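Local coordinates for DNA mismatch repair protein MutS (Thermus aquaticus, PDB 1EWQ) that binds mismatched DNA as a sensor of replication errors so that they can be repaired, and has a weak ATPase activity, at residues 167-171 and 193-198; 338-342 and 507-511; 442-448 and 485-489. All blocks are in the same frame, centred on the assembly; numbering follows the deposited sequence.

How the contacts relate
The three contacts illustrate how chemistry follows place in a long, multidomain chain. Contact 1, in domain II, is buried and largely aromatic, its charges kept to the rim of the aromatic cluster. Contacts 2 and 3 are only partly buried and lean more on backbone carbonyls, polar groups and bridging waters. Those two share helix 479-511: contact 3 uses a stretch near its start, close to the bound DNA, and contact 2 its last turn, with centres about 36 Å apart. In sequence, contact 3 falls within the long excursion between the two segments of contact 2, whereas contact 1 closes before either begins, about 37 and 62 Å from them, centre to centre.

Contact 1 (167-171 and 193-198); sequences YDELF and EFRKRF
This is a buried helix-helix contact in domain II, whose mixed sheet and flanking helices match the RNase H-like fold described for MutS proteins. Helices 163-173 and 188-197 lie over one face of the sheet, where Leu170 and Phe194 both touch Ile137 of strand 134-139. The segment axes run roughly parallel, at -34°, but approach no closer than 12.5 Å, so large side chains must span the gap. CA atoms pair as Tyr167 with Phe194 (8.6 Å) and Phe171 with Phe198 (8.2 Å). Phe198, at phi/psi -122/97, is the first residue to leave the second helix, although its N still bonds to Phe194 O at 2.7 Å.

Tyr167 (chi1 m, chi2 near 0°) reaches across. Phe198 (chi1 m) turns its edge to one face of the tyrosine in a T-shaped stack, centroids 5.6 Å apart and planes at 66°, with Tyr167 CG 3.9 Å from Phe198 CE1. Leu170 lies over a face of the Phe198 ring, Leu170 CD1 being 3.3 Å from Phe198 CE2, and Tyr167 CE1 meets Phe194 CD1 at 4.0 Å. At its tip, Tyr167 OH donates to Glu193 OE2 (3.2 Å), which is also salt-bridged to Lys163.

Arg197, extended, lays its guanidinium against Tyr167 CB and forms a salt bridge from NH2 to Asp168 OD1 (3.3 Å), weak as a hydrogen bond. Both charges have a stronger partner in Glu254: its backbone N for Asp168, its carboxylate for Arg197. The aromatic residues contribute most of the 433 Å² buried, Tyr167 and Phe198 foremost, while Asp168 and Arg197 tie this margin to helix 254-259.

Contact 2 (338-342 and 507-511); sequences RLELG and RERAK
Leu339 lies along the last turn of helix 479-511, its CD2 overlapping Ala510 CB at 3.9 Å and Arg507 CG at 4.1 Å. Its rotamer is m, t; although its CA-to-CB bond points sideways, this brings the methyl to the neighbouring helix. The backbones come close here, with the CA atoms of Leu339 and Lys511 only 5.2 Å apart. Leu517 of helix 514-540 also touches Leu339, and helix 346-366 backs Ala510 through Leu349 and Leu352, so the small apolar patch continues beyond the pair.

Around it, the long side chains of the second segment meet carbonyl groups. Lys511, all-trans, passes CD within 3.5 Å of Leu339 O and carries NZ to 3.7 Å from Glu340 O. Arg507 (chi1 t, chi2 -145°, chi3 -106°) sets one face of its guanidinium over Gly342 O. NH2 is 3.3 Å from that oxygen, but the angle is too poor for a hydrogen bond; NH2 bonds instead to Ala344 O. A water links the two residues, donating to Gly342 O at 3.2 Å and accepting weakly from Arg507 NH1 at 3.4 Å.

Residues 338-340 are helical, and Gly342 follows at phi/psi 69/28, with Gly342 N bonded to Leu339 O at 3.1 Å. That positive phi favours glycine. The arrangement is a Schellman motif closing helix 332-340, docked against the end of a long helix in a helical part of the domain III family region.

Contact 3 (442-448 and 485-489); sequences YNAVFGY and EREVY
Tyr442, on the edge strand 439-443, extends its side chain (chi1 t) toward helix 479-511, where its OH shares a 2.9 Å hydrogen bond with Tyr489 OH; each hydroxyl lies near the plane of the other ring. Next, the CA-to-CB bond of Asn443 points away from the helix, and its side chain packs on a phosphate of the bound DNA. It also starts the turn: Asn443 OD1 accepts from Phe446 N at 2.6 Å, an Asx motif, while Gly447 N bonds to Asn443 O at 2.8 Å and Asn443 N returns a weak 3.4 Å bond to Gly447 O. Residues 444-446 form the short loop of a beta hairpin joining strand 439-443 to strand 449-453 in the four-stranded antiparallel sheet near the DNA. At the loop, Val445 and Phe446 pack on Lys471 and Leu470 of the second subunit.

Gly447, at phi/psi 80/-151, could hardly be anything else: a CB would jam against the preceding carbonyl and clash with Glu485 OE1, which sits 3.5 Å from Gly447 CA. The chain then turns a corner at Tyr448, and Tyr448 CA lies 6.6 Å from Glu485 CA. Glu485 (chi1 and chi2 t) reaches from the helix so that OE1 accepts from Tyr448 N at 2.9 Å. A water donates both to this Glu485 OE1 and to Tyr448 O, at 2.6 Å each. Beyond the backbone, the edge of the Tyr448 ring meets the glutamate, Tyr448 CD1 to Glu485 CG at 3.7 Å; Tyr448 OH touches Val488 CG1 at 3.8 Å, and Phe422 of helix 406-433 stacks on the ring.

Contact 1 (167-171 and 193-198)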
loop_
_atom_site.group_PDB
_atom_site.type_symbol
_atom_site.label_atom_id
_atom_site.label_comp_id
_atom_site.label_asym_id
_atom_site.label_seq_id
_atom_site.Cartn_x
_atom_site.Cartn_y
_atom_site.Cartn_z
ATOM N N TYR C 167 -3.132 -6.072 -26.950
ATOM C CA TYR C 167 -3.089 -6.145 -25.500
ATOM C C TYR C 167 -2.037 -7.123 -24.993
ATOM O O TYR C 167 -1.307 -6.799 -24.058
ATOM C CB TYR C 167 -4.466 -6.501 -24.930
ATOM C CG TYR C 167 -5.483 -5.372 -25.045
ATOM C CD1 TYR C 167 -5.108 -4.109 -25.517
ATOM C CD2 TYR C 167 -6.814 -5.569 -24.688
ATOM C CE1 TYR C 167 -6.041 -3.066 -25.637
ATOM C CE2 TYR C 167 -7.751 -4.541 -24.800
ATOM C CZ TYR C 167 -7.358 -3.294 -25.276
ATOM O OH TYR C 167 -8.293 -2.289 -25.406
ATOM N N ASP C 168 -1.936 -8.302 -25.605
ATOM C CA ASP C 168 -0.930 -9.262 -25.161
ATOM C C ASP C 168 0.485 -8.746 -25.366
ATOM O O ASP C 168 1.346 -8.944 -24.516
ATOM C CB ASP C 168 -1.067 -10.604 -25.882
ATOM C CG ASP C 168 -2.188 -11.451 -25.332
ATOM O OD1 ASP C 168 -2.518 -11.309 -24.138
ATOM O OD2 ASP C 168 -2.725 -12.275 -26.094
ATOM N N GLU C 169 0.730 -8.097 -26.501
ATOM C CA GLU C 169 2.058 -7.567 -26.779
ATOM C C GLU C 169 2.397 -6.505 -25.759
ATOM O O GLU C 169 3.531 -6.407 -25.305
ATOM C CB GLU C 169 2.140 -6.944 -28.178
ATOM C CG GLU C 169 2.759 -7.830 -29.228
ATOM C CD GLU C 169 4.093 -8.431 -28.807
ATOM O OE1 GLU C 169 5.093 -7.704 -28.665
ATOM O OE2 GLU C 169 4.131 -9.652 -28.615
ATOM N N LEU C 170 1.399 -5.708 -25.407
ATOM C CA LEU C 170 1.583 -4.635 -24.440
ATOM C C LEU C 170 1.892 -5.227 -23.064
ATOM O O LEU C 170 2.846 -4.816 -22.403
ATOM C CB LEU C 170 0.316 -3.761 -24.384
ATOM C CG LEU C 170 0.296 -2.422 -23.620
ATOM C CD1 LEU C 170 0.588 -2.666 -22.162
ATOM C CD2 LEU C 170 1.311 -1.469 -24.203
ATOM N N PHE C 171 1.107 -6.214 -22.644
ATOM C CA PHE C 171 1.318 -6.824 -21.337
ATOM C C PHE C 171 2.696 -7.463 -21.134
ATOM O O PHE C 171 3.323 -7.263 -20.096
ATOM C CB PHE C 171 0.262 -7.878 -21.055
ATOM C CG PHE C 171 0.352 -8.440 -19.682
ATOM C CD1 PHE C 171 -0.256 -7.790 -18.617
ATOM C CD2 PHE C 171 1.093 -9.589 -19.435
ATOM C CE1 PHE C 171 -0.126 -8.272 -17.327
ATOM C CE2 PHE C 171 1.230 -10.080 -18.137
ATOM C CZ PHE C 171 0.622 -9.423 -17.086
ATOM N N GLU C 193 -12.160 -0.099 -21.299
ATOM C CA GLU C 193 -11.641 -1.459 -21.382
ATOM C C GLU C 193 -10.148 -1.425 -21.095
ATOM O O GLU C 193 -9.636 -2.238 -20.330
ATOM C CB GLU C 193 -11.858 -2.051 -22.774
ATOM C CG GLU C 193 -11.513 -3.535 -22.860
ATOM C CD GLU C 193 -11.536 -4.078 -24.280
ATOM O OE1 GLU C 193 -11.777 -5.294 -24.446
ATOM O OE2 GLU C 193 -11.298 -3.299 -25.230
ATOM N N PHE C 194 -9.461 -0.466 -21.710
ATOM C CA PHE C 194 -8.024 -0.320 -21.531
ATOM C C PHE C 194 -7.658 0.006 -20.091
ATOM O O PHE C 194 -6.776 -0.626 -19.513
ATOM C CB PHE C 194 -7.472 0.782 -22.432
ATOM C CG PHE C 194 -5.976 0.859 -22.428
ATOM C CD1 PHE C 194 -5.228 0.114 -23.327
ATOM C CD2 PHE C 194 -5.309 1.626 -21.478
ATOM C CE1 PHE C 194 -3.836 0.125 -23.280
ATOM C CE2 PHE C 194 -3.917 1.643 -21.420
ATOM C CZ PHE C 194 -3.179 0.892 -22.322
ATOM N N ARG C 195 -8.329 1.001 -19.522
ATOM C CA ARG C 195 -8.053 1.411 -18.150
ATOM C C ARG C 195 -8.220 0.275 -17.153
ATOM O O ARG C 195 -7.438 0.146 -16.211
ATOM C CB ARG C 195 -8.957 2.579 -17.734
ATOM C CG ARG C 195 -8.460 3.958 -18.150
ATOM C CD ARG C 195 -8.932 5.011 -17.144
ATOM N NE ARG C 195 -8.307 6.316 -17.355
ATOM C CZ ARG C 195 -8.781 7.257 -18.168
ATOM N NH1 ARG C 195 -9.897 7.048 -18.858
ATOM N NH2 ARG C 195 -8.135 8.409 -18.300
ATOM N N LYS C 196 -9.242 -0.548 -17.355
ATOM C CA LYS C 196 -9.486 -1.659 -16.447
ATOM C C LYS C 196 -8.389 -2.708 -16.531
ATOM O O LYS C 196 -7.897 -3.185 -15.509
ATOM C CB LYS C 196 -10.845 -2.303 -16.731
ATOM C CG LYS C 196 -11.869 -2.059 -15.629
ATOM C CD LYS C 196 -12.095 -0.564 -15.391
ATOM C CE LYS C 196 -12.931 -0.302 -14.139
ATOM N NZ LYS C 196 -14.298 -0.903 -14.211
ATOM N N ARG C 197 -7.990 -3.050 -17.750
ATOM C CA ARG C 197 -6.964 -4.059 -17.936
ATOM C C ARG C 197 -5.557 -3.530 -17.675
ATOM O O ARG C 197 -4.710 -4.253 -17.158
ATOM C CB ARG C 197 -7.070 -4.650 -19.344
ATOM C CG ARG C 197 -6.083 -5.762 -19.609
ATOM C CD ARG C 197 -6.504 -6.614 -20.792
ATOM N NE ARG C 197 -5.423 -7.499 -21.209
ATOM C CZ ARG C 197 -5.510 -8.370 -22.205
ATOM N NH1 ARG C 197 -6.640 -8.481 -22.889
ATOM N NH2 ARG C 197 -4.458 -9.109 -22.537
ATOM N N PHE C 198 -5.309 -2.268 -18.015
ATOM C CA PHE C 198 -3.992 -1.684 -17.797
ATOM C C PHE C 198 -4.054 -0.445 -16.918
ATOM O O PHE C 198 -4.311 0.659 -17.392
ATOM C CB PHE C 198 -3.331 -1.341 -19.135
ATOM C CG PHE C 198 -3.112 -2.532 -20.018
ATOM C CD1 PHE C 198 -4.078 -2.920 -20.942
ATOM C CD2 PHE C 198 -1.958 -3.298 -19.894
ATOM C CE1 PHE C 198 -3.897 -4.062 -21.732
ATOM C CE2 PHE C 198 -1.768 -4.440 -20.678
ATOM C CZ PHE C 198 -2.741 -4.822 -21.598
#

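Contact 2 (338-342 and 507-511)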
loop_
_atom_site.group_PDB
_atom_site.type_symbol
_atom_site.label_atom_id
_atom_site.label_comp_id
_atom_site.label_asym_id
_atom_site.label_seq_id
_atom_site.Cartn_x
_atom_site.Cartn_y
_atom_site.Cartn_z
ATOM N N ARG C 338 23.584 8.275 -20.825
ATOM C CA ARG C 338 23.711 9.510 -20.064
ATOM C C ARG C 338 24.869 10.324 -20.641
ATOM O O ARG C 338 24.793 11.550 -20.729
ATOM C CB ARG C 338 23.941 9.214 -18.575
ATOM C CG ARG C 338 22.704 8.657 -17.874
ATOM C CD ARG C 338 22.929 8.378 -16.396
ATOM N NE ARG C 338 23.091 9.586 -15.594
ATOM C CZ ARG C 338 22.137 10.493 -15.361
ATOM N NH1 ARG C 338 20.917 10.354 -15.873
ATOM N NH2 ARG C 338 22.403 11.546 -14.591
ATOM N N LEU C 339 25.937 9.637 -21.039
ATOM C CA LEU C 339 27.081 10.305 -21.638
ATOM C C LEU C 339 26.647 11.005 -22.923
ATOM O O LEU C 339 26.909 12.193 -23.107
ATOM C CB LEU C 339 28.198 9.299 -21.954
ATOM C CG LEU C 339 29.159 8.920 -20.816
ATOM C CD1 LEU C 339 30.002 7.720 -21.207
ATOM C CD2 LEU C 339 30.043 10.124 -20.483
ATOM N N GLU C 340 25.979 10.259 -23.804
ATOM C CA GLU C 340 25.530 10.800 -25.087
ATOM C C GLU C 340 24.562 11.966 -24.922
ATOM O O GLU C 340 24.548 12.877 -25.747
ATOM C CB GLU C 340 24.856 9.706 -25.939
ATOM C CG GLU C 340 25.753 8.525 -26.289
ATOM C CD GLU C 340 24.978 7.324 -26.815
ATOM O OE1 GLU C 340 23.777 7.198 -26.496
ATOM O OE2 GLU C 340 25.574 6.491 -27.529
ATOM N N LEU C 341 23.754 11.932 -23.865
ATOM C CA LEU C 341 22.773 12.981 -23.606
ATOM C C LEU C 341 23.317 14.160 -22.800
ATOM O O LEU C 341 22.569 15.067 -22.457
ATOM C CB LEU C 341 21.553 12.394 -22.878
ATOM C CG LEU C 341 20.644 11.493 -23.719
ATOM C CD1 LEU C 341 19.571 10.842 -22.855
ATOM C CD2 LEU C 341 20.019 12.326 -24.822
ATOM N N GLY C 342 24.610 14.139 -22.488
ATOM C CA GLY C 342 25.202 15.225 -21.726
ATOM C C GLY C 342 24.757 15.329 -20.275
ATOM O O GLY C 342 24.763 16.424 -19.699
ATOM N N ARG C 507 34.759 14.329 -19.309
ATOM C CA ARG C 507 33.486 13.700 -19.634
ATOM C C ARG C 507 33.375 13.524 -21.145
ATOM O O ARG C 507 32.963 12.470 -21.630
ATOM C CB ARG C 507 32.334 14.561 -19.126
ATOM C CG ARG C 507 30.955 14.013 -19.456
ATOM C CD ARG C 507 30.010 15.167 -19.738
ATOM N NE ARG C 507 29.058 15.405 -18.671
ATOM C CZ ARG C 507 28.241 16.453 -18.629
ATOM N NH1 ARG C 507 28.271 17.365 -19.597
ATOM N NH2 ARG C 507 27.379 16.581 -17.631
ATOM N N GLU C 508 33.748 14.567 -21.882
ATOM C CA GLU C 508 33.708 14.525 -23.340
ATOM C C GLU C 508 34.620 13.410 -23.864
ATOM O O GLU C 508 34.305 12.768 -24.859
ATOM C CB GLU C 508 34.141 15.877 -23.912
ATOM C CG GLU C 508 34.072 15.984 -25.424
ATOM C CD GLU C 508 32.666 15.799 -25.961
ATOM O OE1 GLU C 508 31.717 16.365 -25.372
ATOM O OE2 GLU C 508 32.513 15.092 -26.982
ATOM N N ARG C 509 35.745 13.184 -23.192
ATOM C CA ARG C 509 36.671 12.126 -23.591
ATOM C C ARG C 509 35.947 10.783 -23.487
ATOM O O ARG C 509 36.104 9.905 -24.346
ATOM C CB ARG C 509 37.906 12.098 -22.674
ATOM C CG ARG C 509 38.883 13.273 -22.827
ATOM C CD ARG C 509 39.935 13.011 -23.907
ATOM N NE ARG C 509 39.357 12.981 -25.251
ATOM C CZ ARG C 509 39.854 12.279 -26.270
ATOM N NH1 ARG C 509 40.950 11.537 -26.108
ATOM N NH2 ARG C 509 39.246 12.310 -27.452
ATOM N N ALA C 510 35.156 10.631 -22.430
ATOM C CA ALA C 510 34.408 9.403 -22.203
ATOM C C ALA C 510 33.279 9.284 -23.211
ATOM O O ALA C 510 33.035 8.206 -23.762
ATOM C CB ALA C 510 33.839 9.378 -20.779
ATOM N N LYS C 511 32.600 10.401 -23.449
ATOM C CA LYS C 511 31.485 10.429 -24.381
ATOM C C LYS C 511 31.869 9.940 -25.785
ATOM O O LYS C 511 31.063 9.305 -26.470
ATOM C CB LYS C 511 30.905 11.840 -24.443
ATOM C CG LYS C 511 29.743 11.997 -25.406
ATOM C CD LYS C 511 29.219 13.431 -25.433
ATOM C CE LYS C 511 28.161 13.606 -26.514
ATOM N NZ LYS C 511 27.496 14.946 -26.458
HETATM O O HOH W 1 25.589 19.460 -20.161
#

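Contact 3 (442-448 and 485-489)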
loop_
_atom_site.group_PDB
_atom_site.type_symbol
_atom_site.label_atom_id
_atom_site.label_comp_id
_atom_site.label_asym_id
_atom_site.label_seq_id
_atom_site.Cartn_x
_atom_site.Cartn_y
_atom_site.Cartn_z
ATOM N N TYR C 442 37.296 31.816 11.164
ATOM C CA TYR C 442 36.530 32.137 9.972
ATOM C C TYR C 442 35.089 31.613 9.987
ATOM O O TYR C 442 34.812 30.549 10.531
ATOM C CB TYR C 442 37.259 31.572 8.739
ATOM C CG TYR C 442 36.446 31.667 7.468
ATOM C CD1 TYR C 442 36.610 32.741 6.595
ATOM C CD2 TYR C 442 35.436 30.739 7.190
ATOM C CE1 TYR C 442 35.787 32.898 5.488
ATOM C CE2 TYR C 442 34.605 30.888 6.088
ATOM C CZ TYR C 442 34.784 31.973 5.243
ATOM O OH TYR C 442 33.948 32.150 4.167
ATOM N N ASN C 443 34.182 32.391 9.398
ATOM C CA ASN C 443 32.780 32.001 9.224
ATOM C C ASN C 443 32.252 32.778 8.023
ATOM O O ASN C 443 32.695 33.894 7.751
ATOM C CB ASN C 443 31.902 32.242 10.473
ATOM C CG ASN C 443 31.662 33.714 10.780
ATOM O OD1 ASN C 443 31.336 34.515 9.898
ATOM N ND2 ASN C 443 31.796 34.071 12.059
ATOM N N ALA C 444 31.319 32.165 7.302
ATOM C CA ALA C 444 30.740 32.736 6.095
ATOM C C ALA C 444 30.097 34.107 6.254
ATOM O O ALA C 444 29.936 34.836 5.274
ATOM C CB ALA C 444 29.726 31.755 5.503
ATOM N N VAL C 445 29.737 34.470 7.478
ATOM C CA VAL C 445 29.103 35.760 7.690
ATOM C C VAL C 445 30.067 36.937 7.851
ATOM O O VAL C 445 29.807 38.022 7.330
ATOM C CB VAL C 445 28.164 35.723 8.907
ATOM C CG1 VAL C 445 27.435 37.059 9.032
ATOM C CG2 VAL C 445 27.167 34.568 8.757
ATOM N N PHE C 446 31.174 36.735 8.561
ATOM C CA PHE C 446 32.131 37.818 8.764
ATOM C C PHE C 446 33.472 37.632 8.060
ATOM O O PHE C 446 34.280 38.556 8.026
ATOM C CB PHE C 446 32.368 38.046 10.269
ATOM C CG PHE C 446 31.132 38.476 11.023
ATOM C CD1 PHE C 446 30.257 37.531 11.558
ATOM C CD2 PHE C 446 30.830 39.828 11.175
ATOM C CE1 PHE C 446 29.096 37.929 12.236
ATOM C CE2 PHE C 446 29.672 40.240 11.850
ATOM C CZ PHE C 446 28.803 39.290 12.381
ATOM N N GLY C 447 33.711 36.451 7.497
ATOM C CA GLY C 447 34.976 36.206 6.818
ATOM C C GLY C 447 36.084 35.884 7.804
ATOM O O GLY C 447 35.817 35.341 8.876
ATOM N N TYR C 448 37.329 36.204 7.457
ATOM C CA TYR C 448 38.452 35.939 8.355
ATOM C C TYR C 448 38.529 36.975 9.466
ATOM O O TYR C 448 38.210 38.137 9.255
ATOM C CB TYR C 448 39.768 35.908 7.584
ATOM C CG TYR C 448 39.880 34.710 6.674
ATOM C CD1 TYR C 448 39.272 34.701 5.419
ATOM C CD2 TYR C 448 40.545 33.559 7.092
ATOM C CE1 TYR C 448 39.322 33.571 4.609
ATOM C CE2 TYR C 448 40.598 32.425 6.288
ATOM C CZ TYR C 448 39.985 32.437 5.050
ATOM O OH TYR C 448 40.047 31.315 4.256
ATOM N N GLU C 485 41.837 38.108 2.342
ATOM C CA GLU C 485 40.562 37.411 2.290
ATOM C C GLU C 485 40.036 37.426 0.858
ATOM O O GLU C 485 39.783 36.373 0.276
ATOM C CB GLU C 485 39.547 38.067 3.219
ATOM C CG GLU C 485 38.190 37.392 3.186
ATOM C CD GLU C 485 37.206 38.019 4.144
ATOM O OE1 GLU C 485 37.536 38.111 5.339
ATOM O OE2 GLU C 485 36.105 38.416 3.704
ATOM N N ARG C 486 39.883 38.627 0.299
ATOM C CA ARG C 486 39.392 38.804 -1.069
ATOM C C ARG C 486 40.176 37.957 -2.066
ATOM O O ARG C 486 39.642 37.540 -3.093
ATOM C CB ARG C 486 39.490 40.277 -1.483
ATOM C CG ARG C 486 38.534 41.203 -0.750
ATOM C CD ARG C 486 39.069 42.632 -0.742
ATOM N NE ARG C 486 38.168 43.564 -0.062
ATOM C CZ ARG C 486 38.516 44.790 0.321
ATOM N NH1 ARG C 486 39.751 45.227 0.094
ATOM N NH2 ARG C 486 37.635 45.582 0.925
ATOM N N GLU C 487 41.445 37.718 -1.758
ATOM C CA GLU C 487 42.312 36.924 -2.614
ATOM C C GLU C 487 41.881 35.459 -2.563
ATOM O O GLU C 487 41.655 34.834 -3.595
ATOM C CB GLU C 487 43.767 37.067 -2.151
ATOM C CG GLU C 487 44.798 36.293 -2.966
ATOM C CD GLU C 487 44.796 36.675 -4.437
ATOM O OE1 GLU C 487 44.286 37.771 -4.773
ATOM O OE2 GLU C 487 45.315 35.883 -5.257
ATOM N N VAL C 488 41.769 34.919 -1.354
ATOM C CA VAL C 488 41.364 33.537 -1.165
ATOM C C VAL C 488 40.030 33.273 -1.857
ATOM O O VAL C 488 39.842 32.229 -2.481
ATOM C CB VAL C 488 41.260 33.199 0.344
ATOM C CG1 VAL C 488 40.438 31.945 0.555
ATOM C CG2 VAL C 488 42.657 33.001 0.919
ATOM N N TYR C 489 39.111 34.228 -1.754
ATOM C CA TYR C 489 37.805 34.087 -2.384
ATOM C C TYR C 489 37.915 34.034 -3.909
ATOM O O TYR C 489 37.227 33.239 -4.561
ATOM C CB TYR C 489 36.880 35.235 -1.972
ATOM C CG TYR C 489 36.362 35.144 -0.550
ATOM C CD1 TYR C 489 36.423 33.946 0.167
ATOM C CD2 TYR C 489 35.758 36.241 0.060
ATOM C CE1 TYR C 489 35.889 33.842 1.452
ATOM C CE2 TYR C 489 35.220 36.148 1.346
ATOM C CZ TYR C 489 35.288 34.944 2.034
ATOM O OH TYR C 489 34.739 34.849 3.295
HETATM O O HOH W 2 39.033 39.309 7.088
#